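Long-range contact in ABC transporter, periplasmic solute-binding protein (Rhizobium meliloti, PDB 4WED), which probably serves as the periplasmic solute-binding component of an ABC importer, perhaps for peptides or nickel-containing cargo: residues R293-R302 and N485-Y493. Sequence-based numbering, arbitrary orientation.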
loop_
_atom_site.group_PDB
_atom_site.type_symbol
_atom_site.label_atom_id
_atom_site.label_comp_id
_atom_site.label_asym_id
_atom_site.label_seq_id
_atom_site.Cartn_x
_atom_site.Cartn_y
_atom_site.Cartn_z
ATOM N N ARG A 293 -24.505 -14.360 0.934
ATOM C CA ARG A 293 -23.339 -13.495 0.926
ATOM C C ARG A 293 -23.685 -12.031 0.530
ATOM O O ARG A 293 -23.261 -11.061 1.175
ATOM C CB ARG A 293 -22.322 -14.067 -0.014
ATOM C CG ARG A 293 -21.691 -15.330 0.503
ATOM C CD ARG A 293 -20.489 -15.694 -0.369
ATOM N NE ARG A 293 -20.726 -16.984 -0.992
ATOM C CZ ARG A 293 -20.702 -17.252 -2.275
ATOM N NH1 ARG A 293 -20.380 -16.347 -3.175
ATOM N NH2 ARG A 293 -20.976 -18.486 -2.653
ATOM N N LYS A 294 -24.457 -11.884 -0.523
ATOM C CA LYS A 294 -24.840 -10.581 -1.001
ATOM C C LYS A 294 -25.622 -9.851 0.073
ATOM O O LYS A 294 -25.411 -8.664 0.318
ATOM C CB LYS A 294 -25.722 -10.775 -2.237
ATOM C CG LYS A 294 -26.083 -9.518 -3.011
ATOM C CD LYS A 294 -26.727 -9.906 -4.328
ATOM C CE LYS A 294 -27.278 -8.701 -5.040
ATOM N NZ LYS A 294 -28.181 -9.102 -6.169
ATOM N N ALA A 295 -26.544 -10.569 0.707
ATOM C CA ALA A 295 -27.375 -9.960 1.705
ATOM C C ALA A 295 -26.496 -9.463 2.829
ATOM O O ALA A 295 -26.665 -8.342 3.299
ATOM C CB ALA A 295 -28.431 -10.933 2.226
ATOM N N VAL A 296 -25.564 -10.297 3.268
ATOM C CA VAL A 296 -24.657 -9.886 4.307
ATOM C C VAL A 296 -24.003 -8.599 3.870
ATOM O O VAL A 296 -24.040 -7.599 4.576
ATOM C CB VAL A 296 -23.604 -10.952 4.589
ATOM C CG1 VAL A 296 -22.488 -10.387 5.429
ATOM C CG2 VAL A 296 -24.250 -12.123 5.307
ATOM N N SER A 297 -23.514 -8.585 2.650
ATOM C CA SER A 297 -22.780 -7.452 2.183
ATOM C C SER A 297 -23.602 -6.147 2.026
ATOM O O SER A 297 -23.136 -5.045 2.370
ATOM C CB SER A 297 -22.123 -7.823 0.859
ATOM O OG SER A 297 -21.669 -6.655 0.262
ATOM N N ILE A 298 -24.805 -6.229 1.484
ATOM C CA ILE A 298 -25.612 -4.999 1.384
ATOM C C ILE A 298 -26.386 -4.690 2.643
ATOM O O ILE A 298 -26.933 -3.601 2.776
ATOM C CB ILE A 298 -26.609 -4.991 0.217
ATOM C CG1 ILE A 298 -27.704 -6.021 0.437
ATOM C CG2 ILE A 298 -25.891 -5.153 -1.115
ATOM C CD1 ILE A 298 -28.791 -5.858 -0.585
ATOM N N GLY A 299 -26.442 -5.654 3.552
ATOM C CA GLY A 299 -27.016 -5.455 4.891
ATOM C C GLY A 299 -26.131 -4.628 5.809
ATOM O O GLY A 299 -26.555 -4.186 6.872
ATOM N N ILE A 300 -24.899 -4.406 5.384
ATOM C CA ILE A 300 -23.910 -3.684 6.165
ATOM C C ILE A 300 -23.885 -2.235 5.716
ATOM O O ILE A 300 -24.125 -1.949 4.514
ATOM C CB ILE A 300 -22.541 -4.332 5.938
ATOM C CG1 ILE A 300 -22.471 -5.618 6.759
ATOM C CG2 ILE A 300 -21.407 -3.391 6.308
ATOM C CD1 ILE A 300 -21.286 -6.523 6.408
ATOM N N ASP A 301 -23.604 -1.328 6.665
ATOM C CA ASP A 301 -23.390 0.090 6.368
ATOM C C ASP A 301 -21.909 0.505 6.473
ATOM O O ASP A 301 -21.382 0.733 7.551
ATOM C CB ASP A 301 -24.233 0.977 7.257
ATOM C CG ASP A 301 -24.266 2.405 6.773
ATOM O OD1 ASP A 301 -23.209 3.020 6.581
ATOM O OD2 ASP A 301 -25.357 2.933 6.576
ATOM N N ARG A 302 -21.261 0.619 5.330
ATOM C CA ARG A 302 -19.859 0.971 5.277
ATOM C C ARG A 302 -19.648 2.350 5.853
ATOM O O ARG A 302 -18.667 2.602 6.520
ATOM C CB ARG A 302 -19.359 0.894 3.841
ATOM C CG ARG A 302 -19.101 -0.524 3.383
ATOM C CD ARG A 302 -19.645 -0.790 2.001
ATOM N NE ARG A 302 -19.303 -2.127 1.560
ATOM C CZ ARG A 302 -20.134 -3.155 1.567
ATOM N NH1 ARG A 302 -21.370 -3.011 1.985
ATOM N NH2 ARG A 302 -19.727 -4.333 1.152
ATOM N N ASN A 485 -20.182 -13.336 -8.063
ATOM C CA ASN A 485 -20.355 -14.443 -7.131
ATOM C C ASN A 485 -20.411 -13.995 -5.677
ATOM O O ASN A 485 -20.627 -14.820 -4.798
ATOM C CB ASN A 485 -19.233 -15.444 -7.295
ATOM C CG ASN A 485 -19.293 -16.132 -8.616
ATOM O OD1 ASN A 485 -20.090 -17.020 -8.786
ATOM N ND2 ASN A 485 -18.473 -15.708 -9.571
ATOM N N ASP A 486 -20.246 -12.689 -5.439
ATOM C CA ASP A 486 -20.285 -12.103 -4.102
ATOM C C ASP A 486 -19.307 -12.845 -3.209
ATOM O O ASP A 486 -19.650 -13.303 -2.132
ATOM C CB ASP A 486 -21.713 -12.147 -3.535
ATOM C CG ASP A 486 -22.665 -11.190 -4.263
ATOM O OD1 ASP A 486 -22.548 -9.960 -4.009
ATOM O OD2 ASP A 486 -23.535 -11.669 -5.060
ATOM N N ALA A 487 -18.082 -12.979 -3.701
ATOM C CA ALA A 487 -17.105 -13.855 -3.082
ATOM C C ALA A 487 -16.395 -13.191 -1.940
ATOM O O ALA A 487 -15.886 -13.889 -1.048
ATOM C CB ALA A 487 -16.098 -14.306 -4.091
ATOM N N ILE A 488 -16.374 -11.858 -1.973
ATOM C CA ILE A 488 -15.756 -11.041 -0.933
ATOM C C ILE A 488 -16.654 -9.864 -0.591
ATOM O O ILE A 488 -17.538 -9.550 -1.366
ATOM C CB ILE A 488 -14.347 -10.508 -1.372
ATOM C CG1 ILE A 488 -14.417 -9.770 -2.712
ATOM C CG2 ILE A 488 -13.323 -11.650 -1.445
ATOM C CD1 ILE A 488 -13.241 -8.831 -2.939
ATOM N N ALA A 489 -16.427 -9.204 0.554
ATOM C CA ALA A 489 -17.154 -7.938 0.887
ATOM C C ALA A 489 -16.185 -6.816 1.286
ATOM O O ALA A 489 -15.829 -6.721 2.418
ATOM C CB ALA A 489 -18.211 -8.180 1.989
ATOM N N PRO A 490 -15.721 -5.997 0.320
ATOM C CA PRO A 490 -14.900 -4.838 0.668
ATOM C C PRO A 490 -15.700 -3.864 1.500
ATOM O O PRO A 490 -16.850 -3.669 1.247
ATOM C CB PRO A 490 -14.543 -4.230 -0.690
ATOM C CG PRO A 490 -14.796 -5.297 -1.699
ATOM C CD PRO A 490 -15.923 -6.114 -1.142
ATOM N N LEU A 491 -15.115 -3.316 2.550
ATOM C CA LEU A 491 -15.882 -2.489 3.473
ATOM C C LEU A 491 -15.552 -1.013 3.278
ATOM O O LEU A 491 -16.331 -0.290 2.697
ATOM C CB LEU A 491 -15.605 -2.972 4.884
ATOM C CG LEU A 491 -16.051 -4.412 5.119
ATOM C CD1 LEU A 491 -15.718 -4.793 6.544
ATOM C CD2 LEU A 491 -17.551 -4.507 4.901
ATOM N N VAL A 492 -14.344 -0.608 3.645
ATOM C CA VAL A 492 -13.865 0.746 3.458
ATOM C C VAL A 492 -12.400 0.736 2.951
ATOM O O VAL A 492 -11.668 -0.245 3.133
ATOM C CB VAL A 492 -13.902 1.525 4.768
ATOM C CG1 VAL A 492 -15.340 1.812 5.224
ATOM C CG2 VAL A 492 -13.138 0.762 5.836
ATOM N N TYR A 493 -12.013 1.833 2.306
ATOM C CA TYR A 493 -10.636 2.153 2.082
ATOM C C TYR A 493 -10.100 2.817 3.342
ATOM O O TYR A 493 -10.750 3.682 3.981
ATOM C CB TYR A 493 -10.488 3.032 0.833
ATOM C CG TYR A 493 -11.176 2.403 -0.382
ATOM C CD1 TYR A 493 -10.854 1.120 -0.767
ATOM C CD2 TYR A 493 -12.168 3.070 -1.093
ATOM C CE1 TYR A 493 -11.473 0.515 -1.834
ATOM C CE2 TYR A 493 -12.817 2.473 -2.180
ATOM C CZ TYR A 493 -12.458 1.184 -2.536
ATOM O OH TYR A 493 -13.039 0.530 -3.586
#
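The carbonyl oxygen of P490 is held by two nitrogens of one arginine: R302 NE lies 2.9 Å from P490 O and R302 NH2 3.0 Å from P490 O, a side-on grip in which both hydrogen bonds are bent, with N-H...O angles near 140°. It illustrates how a single buried guanidinium can serve carbonyls on two chain segments at once and so join them. The NH1/NH2 edge of the same group grips the preceding helix end-on: R302 NH1 donates an almost straight bond of 2.7 Å to S297 O, close to the guanidinium plane, and NH2, serving both partners, reaches S297 OG. A bend at chi2 (135°) brings the group between helix and strand, and four bonds fix its rotation, while L491 CD2 lies over one face near the rim. A methionine in place of R302 would probably leave P490 O and S297 O without these donors, and the polar bridge between helix and strand would be lost. Apolar contacts fill in beside it, S297 CB against A489 CB at 4.1 Å and I300 CG2 against L491 CD2. At the far end the methylenes of K294 cross the carboxylate of D486, whose positive phi closes a Schellman motif after helix 471-485; R293, whose NE bonds L287 O, runs its CB past D486 O. Strand 488-500 pairs antiparallel with strand 274-279, and helix 290-299 lies against it: helix-on-sheet packing, as in the α/β lobes of periplasmic binding proteins.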